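Local coordinates for probable spore coat polysaccharide biosynthesis protein E (Chromobacterium violaceum ATCC 12472, PDB 3G8R), which probably acts as an N-acylneuraminate-9-phosphate synthase of the NeuB family, the chain here holding its zinc-bearing TIM barrel and SAF domain, at residues M17-H22 / D231-N236; H22-I27 / V84-A89; Q46-D51 / K68-T73; A214-A219 / A257-G262. One frame throughout, in Å; residues are numbered along the deposited sequence.

Contact 1. Residues M17-H22 / D231-N236; sequences MGNVEH and DQYGIN
With CG opposite the carbonyl carbon (chi1 -82°), Tyr233 sends its phenol ring into the bend 17-22, where His22, whose own CG stands opposite its backbone N (chi1 -176°), brings a face of its imidazole against the phenol. Met17, a selenomethionine, lies over one face of the phenol: its CG is 4.3 Å from the centroid of the Tyr233 ring, a CH-pi contact, and its CB is 3.7 Å from Tyr233 CE1. The His22 and Tyr233 rings meet obliquely, planes 35° apart, with Tyr233 CD2 above the middle of the imidazole face and 3.9 Å from His22 CD2. Weak hydrogen bonds from His22 NE2 to Leu228 O and from ND1 to His16 O help place the imidazole. Asn19 comes in at the phenol's edge, its amide steeply turned against the ring, and ND2 gives a weak hydrogen bond to Tyr233 OH at 3.4 Å. The other end of that amide works within its own segment, Asn19 OD1 accepting from His22 N at 3.1 Å as a capping bond at the start of helix 21-33. Asparagine suits the place because one planar group can donate and accept at once. The loops joined here follow the last and first strands of the TIM barrel, on the side where His202 and His225 bind zinc. Within this contact dispersion and ring contacts outweigh one weak hydroxyl bond, so shape probably sets the phenol's place more than polarity.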
loop_
_atom_site.group_PDB
_atom_site.type_symbol
_atom_site.label_atom_id
_atom_site.label_comp_id
_atom_site.label_asym_id
_atom_site.label_seq_id
_atom_site.Cartn_x
_atom_site.Cartn_y
_atom_site.Cartn_z
HETATM N N MSE A 17 -25.397 -19.298 -14.309
HETATM C CA MSE A 17 -26.844 -19.112 -14.312
HETATM C C MSE A 17 -27.639 -20.406 -14.496
HETATM O O MSE A 17 -28.800 -20.359 -14.893
HETATM C CB MSE A 17 -27.275 -18.060 -15.345
HETATM C CG MSE A 17 -26.639 -16.698 -15.182
HETATM SE SE MSE A 17 -26.878 -15.784 -13.619
HETATM C CE MSE A 17 -28.645 -15.807 -13.363
ATOM N N GLY A 18 -27.016 -21.546 -14.186
ATOM C CA GLY A 18 -27.577 -22.862 -14.465
ATOM C C GLY A 18 -27.280 -23.385 -15.865
ATOM O O GLY A 18 -27.737 -24.487 -16.238
ATOM N N ASN A 19 -26.504 -22.623 -16.639
ATOM C CA ASN A 19 -26.323 -22.900 -18.069
ATOM C C ASN A 19 -24.851 -23.067 -18.458
ATOM O O ASN A 19 -24.079 -22.149 -18.247
ATOM C CB ASN A 19 -26.995 -21.784 -18.894
ATOM C CG ASN A 19 -26.837 -21.972 -20.401
ATOM O OD1 ASN A 19 -25.898 -22.625 -20.869
ATOM N ND2 ASN A 19 -27.744 -21.367 -21.170
ATOM N N VAL A 20 -24.483 -24.212 -19.048
ATOM C CA VAL A 20 -23.088 -24.503 -19.416
ATOM C C VAL A 20 -22.539 -23.761 -20.635
ATOM O O VAL A 20 -21.431 -23.244 -20.592
ATOM C CB VAL A 20 -22.848 -26.002 -19.646
ATOM C CG1 VAL A 20 -21.474 -26.237 -20.331
ATOM C CG2 VAL A 20 -22.938 -26.753 -18.345
ATOM N N GLU A 21 -23.283 -23.772 -21.736
ATOM C CA GLU A 21 -22.944 -22.980 -22.908
ATOM C C GLU A 21 -22.534 -21.595 -22.390
ATOM O O GLU A 21 -21.441 -21.084 -22.708
ATOM C CB GLU A 21 -24.191 -22.864 -23.788
ATOM C CG GLU A 21 -24.026 -23.188 -25.267
ATOM C CD GLU A 21 -25.387 -23.387 -25.967
ATOM O OE1 GLU A 21 -26.086 -22.383 -26.249
ATOM O OE2 GLU A 21 -25.758 -24.556 -26.233
ATOM N N HIS A 22 -23.406 -21.007 -21.569
ATOM C CA HIS A 22 -23.118 -19.728 -20.911
ATOM C C HIS A 22 -22.287 -20.001 -19.677
ATOM O O HIS A 22 -22.773 -20.531 -18.695
ATOM C CB HIS A 22 -24.420 -19.033 -20.499
ATOM C CG HIS A 22 -24.212 -17.680 -19.897
ATOM N ND1 HIS A 22 -24.216 -17.462 -18.533
ATOM C CD2 HIS A 22 -23.967 -16.479 -20.475
ATOM C CE1 HIS A 22 -23.986 -16.181 -18.300
ATOM N NE2 HIS A 22 -23.840 -15.562 -19.461
ATOM N N ASP A 231 -28.245 -10.115 -23.327
ATOM C CA ASP A 231 -29.673 -9.894 -23.458
ATOM C C ASP A 231 -30.333 -11.208 -23.023
ATOM O O ASP A 231 -29.963 -12.296 -23.486
ATOM C CB ASP A 231 -30.063 -9.438 -24.878
ATOM C CG ASP A 231 -29.177 -10.051 -25.988
ATOM O OD1 ASP A 231 -28.972 -9.343 -27.015
ATOM O OD2 ASP A 231 -28.700 -11.218 -25.843
ATOM N N GLN A 232 -31.281 -11.093 -22.095
ATOM C CA GLN A 232 -31.780 -12.228 -21.292
ATOM C C GLN A 232 -30.641 -12.969 -20.531
ATOM O O GLN A 232 -30.416 -14.162 -20.769
ATOM C CB GLN A 232 -32.677 -13.219 -22.102
ATOM C CG GLN A 232 -33.262 -12.762 -23.509
ATOM C CD GLN A 232 -34.205 -11.531 -23.481
ATOM O OE1 GLN A 232 -34.987 -11.335 -22.540
ATOM N NE2 GLN A 232 -34.134 -10.715 -24.537
ATOM N N TYR A 233 -29.900 -12.193 -19.710
ATOM C CA TYR A 233 -29.038 -12.578 -18.537
ATOM C C TYR A 233 -28.480 -11.297 -17.932
ATOM O O TYR A 233 -27.715 -10.569 -18.579
ATOM C CB TYR A 233 -27.860 -13.545 -18.820
ATOM C CG TYR A 233 -28.256 -15.019 -18.873
ATOM C CD1 TYR A 233 -29.144 -15.578 -17.935
ATOM C CD2 TYR A 233 -27.763 -15.856 -19.884
ATOM C CE1 TYR A 233 -29.539 -16.945 -18.020
ATOM C CE2 TYR A 233 -28.137 -17.211 -19.970
ATOM C CZ TYR A 233 -29.022 -17.756 -19.041
ATOM O OH TYR A 233 -29.372 -19.094 -19.154
ATOM N N GLY A 234 -28.879 -11.015 -16.695
ATOM C CA GLY A 234 -28.347 -9.862 -15.972
ATOM C C GLY A 234 -27.028 -10.156 -15.268
ATOM O O GLY A 234 -26.449 -11.250 -15.397
ATOM N N ILE A 235 -26.544 -9.170 -14.526
ATOM C CA ILE A 235 -25.351 -9.361 -13.717
ATOM C C ILE A 235 -25.559 -8.682 -12.380
ATOM O O ILE A 235 -26.236 -7.634 -12.298
ATOM C CB ILE A 235 -24.074 -8.829 -14.423
ATOM C CG1 ILE A 235 -22.829 -9.404 -13.773
ATOM C CG2 ILE A 235 -24.026 -7.273 -14.483
ATOM C CD1 ILE A 235 -21.583 -9.269 -14.647
ATOM N N ASN A 236 -24.995 -9.260 -11.325
ATOM C CA ASN A 236 -25.109 -8.577 -10.065
ATOM C C ASN A 236 -24.083 -7.489 -9.856
ATOM O O ASN A 236 -23.234 -7.199 -10.693
ATOM C CB ASN A 236 -25.171 -9.528 -8.878
ATOM C CG ASN A 236 -24.116 -10.588 -8.927
ATOM O OD1 ASN A 236 -24.235 -11.550 -9.676
ATOM N ND2 ASN A 236 -23.079 -10.428 -8.135
#

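Contact 2. Residues H22-I27 / V84-A89; sequences HGVALI and VAEMKA
Glu86 OE1 is held by a salt bridge to Arg28, one turn on from Val24, while Val24 CG1 lies 4.1 Å from the same oxygen. The charge therefore ties helix 77-89 to helix 21-33, the helices that follow the first and second barrel strands of this TIM fold and pack outside them. As expected of neighbours in repeated beta-alpha units, the two run nearly parallel, their short axes 13° apart and 9.9 Å from each other at closest approach. Glu86 reaches across by a chain bent at chi2 (-71°), which lays its methylenes against the valine before the carboxylate turns to the arginine; Glu86 CG is 3.6 Å from Val24 CG2, and the two side chains cross at about a right angle. Glutamate fits this partly exposed flank because its apolar stem can pack while its end is paired with a charge.

Nearer the barrel the contact turns wholly apolar. Ile27 and Met87 also cross at about a right angle, and both touch Phe43 on strand 40-47, so that the helices meet above the strand that separates them in sequence. A branched isoleucine and a long methionine chain (selenomethionine here) suit this buried layer, the one filling width and the other, extended beyond CG, reaching down toward the strand. The delta methyl of Ile27 serves both partners: CD1 is 4.1 Å from Glu86 CB and 4.0 Å from Met87 CG.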
loop_
_atom_site.group_PDB
_atom_site.type_symbol
_atom_site.label_atom_id
_atom_site.label_comp_id
_atom_site.label_asym_id
_atom_site.label_seq_id
_atom_site.Cartn_x
_atom_site.Cartn_y
_atom_site.Cartn_z
ATOM N N HIS A 22 -23.406 -21.007 -21.569
ATOM C CA HIS A 22 -23.118 -19.728 -20.911
ATOM C C HIS A 22 -22.287 -20.001 -19.677
ATOM O O HIS A 22 -22.773 -20.531 -18.695
ATOM C CB HIS A 22 -24.420 -19.033 -20.499
ATOM C CG HIS A 22 -24.212 -17.680 -19.897
ATOM N ND1 HIS A 22 -24.216 -17.462 -18.533
ATOM C CD2 HIS A 22 -23.967 -16.479 -20.475
ATOM C CE1 HIS A 22 -23.986 -16.181 -18.300
ATOM N NE2 HIS A 22 -23.840 -15.562 -19.461
ATOM N N GLY A 23 -21.026 -19.665 -19.700
ATOM C CA GLY A 23 -20.181 -20.223 -18.671
ATOM C C GLY A 23 -19.003 -20.749 -19.428
ATOM O O GLY A 23 -17.858 -20.529 -19.048
ATOM N N VAL A 24 -19.274 -21.411 -20.539
ATOM C CA VAL A 24 -18.223 -21.564 -21.537
ATOM C C VAL A 24 -17.968 -20.200 -22.213
ATOM O O VAL A 24 -16.821 -19.760 -22.317
ATOM C CB VAL A 24 -18.535 -22.700 -22.523
ATOM C CG1 VAL A 24 -17.755 -22.535 -23.812
ATOM C CG2 VAL A 24 -18.203 -24.019 -21.877
ATOM N N ALA A 25 -19.042 -19.511 -22.607
ATOM C CA ALA A 25 -18.916 -18.203 -23.278
ATOM C C ALA A 25 -18.312 -17.122 -22.375
ATOM O O ALA A 25 -17.865 -16.063 -22.846
ATOM C CB ALA A 25 -20.259 -17.748 -23.827
ATOM N N LEU A 26 -18.288 -17.425 -21.086
ATOM C CA LEU A 26 -17.815 -16.524 -20.103
ATOM C C LEU A 26 -16.360 -16.768 -19.788
ATOM O O LEU A 26 -15.627 -15.809 -19.569
ATOM C CB LEU A 26 -18.618 -16.708 -18.830
ATOM C CG LEU A 26 -17.923 -16.142 -17.591
ATOM C CD1 LEU A 26 -17.907 -14.602 -17.618
ATOM C CD2 LEU A 26 -18.581 -16.685 -16.341
ATOM N N ILE A 27 -15.940 -18.031 -19.696
ATOM C CA ILE A 27 -14.519 -18.345 -19.564
ATOM C C ILE A 27 -13.767 -17.716 -20.730
ATOM O O ILE A 27 -12.749 -17.034 -20.526
ATOM C CB ILE A 27 -14.265 -19.843 -19.589
ATOM C CG1 ILE A 27 -14.448 -20.427 -18.193
ATOM C CG2 ILE A 27 -12.868 -20.160 -20.132
ATOM C CD1 ILE A 27 -15.057 -21.865 -18.189
ATOM N N VAL A 84 -14.661 -27.310 -16.023
ATOM C CA VAL A 84 -13.258 -27.538 -15.743
ATOM C C VAL A 84 -12.505 -27.784 -17.041
ATOM O O VAL A 84 -11.392 -27.289 -17.235
ATOM C CB VAL A 84 -13.070 -28.749 -14.832
ATOM C CG1 VAL A 84 -11.579 -29.088 -14.679
ATOM C CG2 VAL A 84 -13.749 -28.503 -13.481
ATOM N N ALA A 85 -13.134 -28.534 -17.936
ATOM C CA ALA A 85 -12.501 -28.912 -19.162
ATOM C C ALA A 85 -12.085 -27.660 -19.919
ATOM O O ALA A 85 -10.902 -27.503 -20.240
ATOM C CB ALA A 85 -13.422 -29.766 -19.959
ATOM N N GLU A 86 -13.032 -26.753 -20.160
ATOM C CA GLU A 86 -12.720 -25.454 -20.757
ATOM C C GLU A 86 -11.718 -24.669 -19.902
ATOM O O GLU A 86 -10.643 -24.323 -20.396
ATOM C CB GLU A 86 -13.971 -24.604 -20.997
ATOM C CG GLU A 86 -14.727 -24.887 -22.301
ATOM C CD GLU A 86 -14.020 -24.426 -23.601
ATOM O OE1 GLU A 86 -13.665 -23.225 -23.712
ATOM O OE2 GLU A 86 -13.864 -25.276 -24.527
HETATM N N MSE A 87 -12.038 -24.400 -18.634
HETATM C CA MSE A 87 -11.082 -23.717 -17.763
HETATM C C MSE A 87 -9.659 -24.088 -18.162
HETATM O O MSE A 87 -8.871 -23.232 -18.545
HETATM C CB MSE A 87 -11.295 -24.081 -16.295
HETATM C CG MSE A 87 -12.368 -23.282 -15.651
HETATM SE SE MSE A 87 -12.980 -23.817 -14.029
HETATM C CE MSE A 87 -14.404 -22.779 -14.145
ATOM N N LYS A 88 -9.353 -25.381 -18.093
ATOM C CA LYS A 88 -8.012 -25.876 -18.368
ATOM C C LYS A 88 -7.641 -25.700 -19.822
ATOM O O LYS A 88 -6.518 -25.307 -20.128
ATOM C CB LYS A 88 -7.883 -27.331 -17.935
ATOM C CG LYS A 88 -8.057 -27.526 -16.426
ATOM C CD LYS A 88 -8.322 -28.977 -16.078
ATOM C CE LYS A 88 -7.596 -29.373 -14.792
ATOM N NZ LYS A 88 -7.462 -30.855 -14.656
ATOM N N ALA A 89 -8.595 -25.958 -20.710
ATOM C CA ALA A 89 -8.397 -25.705 -22.130
ATOM C C ALA A 89 -7.804 -24.326 -22.423
ATOM O O ALA A 89 -6.944 -24.199 -23.289
ATOM C CB ALA A 89 -9.679 -25.867 -22.860
#

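Contact 3. Residues Q46-D51 / K68-T73; sequences QYRNLD and KRFEET
Arg48 and Phe70 meet face to face: the guanidinium lies flat on the benzene ring, its plane 28° from that of the ring and the two centres 3.9 Å apart. The arginine side chain runs across the phenylalanine at about a right angle, extended from CG to NE, so the carbon stem shares the same ring face; Arg48 CD lies above its centre, 4.0 Å from the Phe70 centroid. Farther along, Phe70 CZ lies against the guanidinium face, offset toward the rim of that group and 3.3 Å from Arg48 CZ. Gln46 fixes the rotation of the guanidinium from the edge. Its OE1 lies in the guanidinium plane and accepts from Arg48 NH1 at 2.9 Å, with a weak second bond from NH2. The same amide's NE2 is hydrogen-bonded to Glu11. Leu50 approaches the backbone of helix 67-72 instead of the ring, CD2 reaching 3.3 Å from Phe70 O. Phe99 adds a cation-pi contact to Arg48, and Phe303 and Leu278 of the second subunit pack on Phe70, bringing the dimer partner into the site's surroundings. Just past strand 40-47 of the TIM barrel, the Arg48 side chain comes to about 8 Å from the bound zinc ion. Arginine suits the position because its flat cation can stack and donate in plane together. Aromatic contacts and an amide oxygen at the guanidinium edge probably hold the cation in one orientation near the metal.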
loop_
_atom_site.group_PDB
_atom_site.type_symbol
_atom_site.label_atom_id
_atom_site.label_comp_id
_atom_site.label_asym_id
_atom_site.label_seq_id
_atom_site.Cartn_x
_atom_site.Cartn_y
_atom_site.Cartn_z
ATOM N N GLN A 46 -18.074 -23.302 -7.554
ATOM C CA GLN A 46 -18.570 -23.570 -6.196
ATOM C C GLN A 46 -19.268 -24.906 -6.185
ATOM O O GLN A 46 -20.190 -25.118 -6.945
ATOM C CB GLN A 46 -19.556 -22.495 -5.798
ATOM C CG GLN A 46 -18.870 -21.227 -5.374
ATOM C CD GLN A 46 -19.824 -20.181 -4.863
ATOM O OE1 GLN A 46 -21.000 -20.446 -4.654
ATOM N NE2 GLN A 46 -19.320 -18.973 -4.665
ATOM N N TYR A 47 -18.830 -25.825 -5.343
ATOM C CA TYR A 47 -19.459 -27.131 -5.306
ATOM C C TYR A 47 -20.276 -27.264 -4.068
ATOM O O TYR A 47 -19.748 -27.146 -2.968
ATOM C CB TYR A 47 -18.416 -28.227 -5.282
ATOM C CG TYR A 47 -17.830 -28.587 -6.609
ATOM C CD1 TYR A 47 -17.971 -27.748 -7.704
ATOM C CD2 TYR A 47 -17.088 -29.749 -6.753
ATOM C CE1 TYR A 47 -17.415 -28.074 -8.920
ATOM C CE2 TYR A 47 -16.526 -30.083 -7.961
ATOM C CZ TYR A 47 -16.694 -29.240 -9.045
ATOM O OH TYR A 47 -16.139 -29.556 -10.262
ATOM N N ARG A 48 -21.569 -27.485 -4.276
ATOM C CA ARG A 48 -22.520 -27.934 -3.259
ATOM C C ARG A 48 -23.242 -29.183 -3.775
ATOM O O ARG A 48 -23.700 -29.215 -4.920
ATOM C CB ARG A 48 -23.566 -26.861 -2.979
ATOM C CG ARG A 48 -23.040 -25.617 -2.276
ATOM C CD ARG A 48 -24.112 -24.515 -2.201
ATOM N NE ARG A 48 -23.547 -23.297 -1.650
ATOM C CZ ARG A 48 -22.863 -22.408 -2.356
ATOM N NH1 ARG A 48 -22.666 -22.589 -3.655
ATOM N NH2 ARG A 48 -22.385 -21.329 -1.765
ATOM N N ASN A 49 -23.338 -30.209 -2.937
ATOM C CA ASN A 49 -24.124 -31.378 -3.257
ATOM C C ASN A 49 -25.538 -31.059 -2.891
ATOM O O ASN A 49 -25.969 -31.298 -1.761
ATOM C CB ASN A 49 -23.651 -32.578 -2.457
ATOM C CG ASN A 49 -24.105 -33.859 -3.055
ATOM O OD1 ASN A 49 -25.024 -34.502 -2.539
ATOM N ND2 ASN A 49 -23.484 -34.237 -4.187
ATOM N N LEU A 50 -26.253 -30.491 -3.858
ATOM C CA LEU A 50 -27.546 -29.881 -3.594
ATOM C C LEU A 50 -28.567 -30.817 -2.966
ATOM O O LEU A 50 -29.440 -30.363 -2.220
ATOM C CB LEU A 50 -28.083 -29.189 -4.840
ATOM C CG LEU A 50 -28.197 -27.654 -4.732
ATOM C CD1 LEU A 50 -26.894 -26.942 -4.412
ATOM C CD2 LEU A 50 -28.797 -27.087 -6.010
ATOM N N ASP A 51 -28.419 -32.121 -3.249
ATOM C CA ASP A 51 -29.189 -33.206 -2.590
ATOM C C ASP A 51 -29.102 -33.196 -1.063
ATOM O O ASP A 51 -30.137 -33.179 -0.385
ATOM C CB ASP A 51 -28.726 -34.582 -3.088
ATOM C CG ASP A 51 -29.317 -34.961 -4.458
ATOM O OD1 ASP A 51 -30.352 -34.360 -4.882
ATOM O OD2 ASP A 51 -28.736 -35.886 -5.096
ATOM N N LYS A 68 -33.353 -20.486 -3.052
ATOM C CA LYS A 68 -33.951 -20.481 -4.385
ATOM C C LYS A 68 -32.888 -20.243 -5.441
ATOM O O LYS A 68 -32.876 -20.905 -6.502
ATOM C CB LYS A 68 -35.034 -19.399 -4.482
ATOM C CG LYS A 68 -35.854 -19.430 -5.744
ATOM C CD LYS A 68 -36.922 -18.364 -5.751
ATOM C CE LYS A 68 -37.062 -17.742 -7.154
ATOM N NZ LYS A 68 -38.501 -17.701 -7.654
ATOM N N ARG A 69 -31.994 -19.303 -5.147
ATOM C CA ARG A 69 -30.903 -19.009 -6.064
ATOM C C ARG A 69 -30.088 -20.292 -6.320
ATOM O O ARG A 69 -29.785 -20.608 -7.483
ATOM C CB ARG A 69 -30.072 -17.818 -5.563
ATOM C CG ARG A 69 -28.646 -17.750 -6.069
ATOM C CD ARG A 69 -28.443 -17.058 -7.447
ATOM N NE ARG A 69 -27.035 -16.620 -7.557
ATOM C CZ ARG A 69 -26.378 -16.313 -8.682
ATOM N NH1 ARG A 69 -26.976 -16.386 -9.882
ATOM N NH2 ARG A 69 -25.095 -15.938 -8.596
ATOM N N PHE A 70 -29.807 -21.050 -5.255
ATOM C CA PHE A 70 -29.059 -22.283 -5.373
ATOM C C PHE A 70 -29.765 -23.343 -6.182
ATOM O O PHE A 70 -29.158 -23.988 -7.040
ATOM C CB PHE A 70 -28.725 -22.857 -4.003
ATOM C CG PHE A 70 -27.646 -22.107 -3.269
ATOM C CD1 PHE A 70 -27.518 -22.224 -1.894
ATOM C CD2 PHE A 70 -26.759 -21.270 -3.941
ATOM C CE1 PHE A 70 -26.522 -21.533 -1.214
ATOM C CE2 PHE A 70 -25.763 -20.571 -3.247
ATOM C CZ PHE A 70 -25.655 -20.703 -1.898
ATOM N N GLU A 71 -31.049 -23.537 -5.904
ATOM C CA GLU A 71 -31.817 -24.567 -6.609
ATOM C C GLU A 71 -31.915 -24.261 -8.101
ATOM O O GLU A 71 -31.728 -25.152 -8.917
ATOM C CB GLU A 71 -33.205 -24.780 -5.984
ATOM C CG GLU A 71 -33.175 -25.427 -4.588
ATOM C CD GLU A 71 -34.568 -25.671 -3.975
ATOM O OE1 GLU A 71 -34.775 -26.770 -3.397
ATOM O OE2 GLU A 71 -35.461 -24.779 -4.070
ATOM N N GLU A 72 -32.175 -23.001 -8.440
ATOM C CA GLU A 72 -32.376 -22.585 -9.833
ATOM C C GLU A 72 -31.161 -22.736 -10.753
ATOM O O GLU A 72 -31.311 -22.979 -11.957
ATOM C CB GLU A 72 -32.806 -21.129 -9.890
ATOM C CG GLU A 72 -34.264 -20.873 -9.573
ATOM C CD GLU A 72 -34.609 -19.390 -9.662
ATOM O OE1 GLU A 72 -35.810 -19.074 -9.826
ATOM O OE2 GLU A 72 -33.677 -18.541 -9.579
ATOM N N THR A 73 -29.968 -22.577 -10.190
ATOM C CA THR A 73 -28.752 -22.567 -10.994
ATOM C C THR A 73 -27.984 -23.883 -10.910
ATOM O O THR A 73 -26.849 -23.981 -11.398
ATOM C CB THR A 73 -27.831 -21.409 -10.594
ATOM O OG1 THR A 73 -27.647 -21.431 -9.182
ATOM C CG2 THR A 73 -28.450 -20.083 -10.988
#

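Contact 4. Residues A214-A219 / A257-G262; sequences AVAQGA and AMLGDG
Leu259 carries most of this small contact, pushing one methyl against helix 209-216 from the last turn of helix 242-259. Its CD1 touches both neighbours, lying 3.8 Å from Val215 CG1 and equally 3.8 Å from Ala216 CA. With CG opposite its carbonyl carbon (chi1 -84°), the leucine projects away from its own helix and meets Val215 at a slant. Val215, set with CG1 opposite its backbone N, offers that methyl to Leu259, and it also touches Phe222 on strand 221-225. Ala216 is the small partner: with CB alone, 4.3 Å from Leu259 CD1, it lets the leucine come right up to the helix backbone.

Ala216 also lies at the dimer interface: its methyl packs on Ala216 of the second subunit, and its carbonyl O accepts a hydrogen bond from Lys186 NZ of that subunit, while Leu259 rests on Gln217 of the partner chain.

Both helices stop within the segments, each at a glycine of positive phi. Gly218 ends helix 209-216 in a Schellman motif, with Gly218 N bonded to Val215 O at 2.9 Å and a weaker bond from Ala219 N to Ala214 O. Glycine accepts that backbone turn easily, as does Gly260 after Leu259. Strand 221-225 lies between the two helices in sequence, so Leu259 joins the seventh and eighth barrel units at their helix ends, the close side-by-side packing of successive outer helices that belongs to the TIM barrel.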
loop_
_atom_site.group_PDB
_atom_site.type_symbol
_atom_site.label_atom_id
_atom_site.label_comp_id
_atom_site.label_asym_id
_atom_site.label_seq_id
_atom_site.Cartn_x
_atom_site.Cartn_y
_atom_site.Cartn_z
ATOM N N ALA A 214 -4.217 -2.940 -2.863
ATOM C CA ALA A 214 -4.107 -4.298 -2.383
ATOM C C ALA A 214 -2.716 -4.808 -2.704
ATOM O O ALA A 214 -2.055 -5.407 -1.872
ATOM C CB ALA A 214 -5.172 -5.174 -3.022
ATOM N N VAL A 215 -2.271 -4.544 -3.920
ATOM C CA VAL A 215 -0.966 -4.997 -4.331
ATOM C C VAL A 215 0.072 -4.359 -3.450
ATOM O O VAL A 215 1.050 -5.001 -3.051
ATOM C CB VAL A 215 -0.694 -4.569 -5.728
ATOM C CG1 VAL A 215 0.762 -4.825 -6.062
ATOM C CG2 VAL A 215 -1.606 -5.324 -6.638
ATOM N N ALA A 216 -0.182 -3.092 -3.129
ATOM C CA ALA A 216 0.827 -2.262 -2.462
ATOM C C ALA A 216 1.004 -2.828 -1.121
ATOM O O ALA A 216 2.057 -2.721 -0.541
ATOM C CB ALA A 216 0.390 -0.827 -2.340
ATOM N N GLN A 217 -0.033 -3.459 -0.624
ATOM C CA GLN A 217 0.029 -3.929 0.721
ATOM C C GLN A 217 0.631 -5.334 0.810
ATOM O O GLN A 217 0.725 -5.919 1.883
ATOM C CB GLN A 217 -1.346 -3.821 1.336
ATOM C CG GLN A 217 -1.280 -3.542 2.793
ATOM C CD GLN A 217 -2.331 -2.589 3.202
ATOM O OE1 GLN A 217 -3.364 -2.478 2.521
ATOM N NE2 GLN A 217 -2.097 -1.865 4.315
ATOM N N GLY A 218 1.080 -5.854 -0.324
ATOM C CA GLY A 218 1.757 -7.144 -0.363
ATOM C C GLY A 218 0.831 -8.347 -0.455
ATOM O O GLY A 218 1.210 -9.434 -0.046
ATOM N N ALA A 219 -0.380 -8.178 -0.976
ATOM C CA ALA A 219 -1.167 -9.335 -1.398
ATOM C C ALA A 219 -0.715 -9.826 -2.779
ATOM O O ALA A 219 -0.283 -9.036 -3.613
ATOM C CB ALA A 219 -2.610 -9.004 -1.411
ATOM N N ALA A 257 4.190 -1.313 -11.784
ATOM C CA ALA A 257 5.219 -0.530 -12.440
ATOM C C ALA A 257 5.572 0.625 -11.546
ATOM O O ALA A 257 6.749 0.902 -11.293
ATOM C CB ALA A 257 4.735 -0.015 -13.765
HETATM N N MSE A 258 4.532 1.318 -11.089
HETATM C CA MSE A 258 4.702 2.438 -10.191
HETATM C C MSE A 258 5.407 1.989 -8.913
HETATM O O MSE A 258 6.022 2.789 -8.260
HETATM C CB MSE A 258 3.337 3.034 -9.823
HETATM C CG MSE A 258 2.805 4.100 -10.730
HETATM SE SE MSE A 258 1.166 4.635 -10.211
HETATM C CE MSE A 258 1.259 6.039 -11.240
ATOM N N LEU A 259 5.284 0.727 -8.527
ATOM C CA LEU A 259 5.840 0.297 -7.264
ATOM C C LEU A 259 7.313 -0.028 -7.406
ATOM O O LEU A 259 8.093 0.099 -6.445
ATOM C CB LEU A 259 5.059 -0.897 -6.695
ATOM C CG LEU A 259 3.773 -0.587 -5.874
ATOM C CD1 LEU A 259 2.976 -1.811 -5.597
ATOM C CD2 LEU A 259 4.029 0.089 -4.556
ATOM N N GLY A 260 7.695 -0.450 -8.610
ATOM C CA GLY A 260 9.020 -0.987 -8.845
ATOM C C GLY A 260 9.322 -2.113 -7.911
ATOM O O GLY A 260 8.433 -2.663 -7.316
ATOM N N ASP A 261 10.593 -2.431 -7.771
ATOM C CA ASP A 261 11.069 -3.521 -6.924
ATOM C C ASP A 261 11.677 -2.965 -5.627
ATOM O O ASP A 261 12.614 -2.171 -5.677
ATOM C CB ASP A 261 12.125 -4.305 -7.716
ATOM C CG ASP A 261 12.590 -5.581 -7.015
ATOM O OD1 ASP A 261 13.615 -6.159 -7.475
ATOM O OD2 ASP A 261 11.945 -6.015 -6.026
ATOM N N GLY A 262 11.158 -3.383 -4.471
ATOM C CA GLY A 262 11.641 -2.875 -3.179
ATOM C C GLY A 262 13.041 -3.367 -2.847
ATOM O O GLY A 262 13.695 -2.875 -1.932
#

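Contacts 1 and 2 share His22 and helix 21-33: the first engages the bend at its start, the second its body. Contact 3 touches contact 1 through Thr73 and Arg69 against Met17 and Gly18, and contact 2 through Val84 against Tyr47, so these three form one neighbourhood of the barrel. Contact 4 stands apart, its centre about 31 to 38 Å from theirs. Contacts 1 to 3 are only partly buried, and contact 4 is buried, beside the dimer partner. Chemistry follows place: aromatic and amide groups near the zinc side in contacts 1 and 3, and aliphatic helix packing in contacts 2 and 4, with a salt-bridged rim in the former.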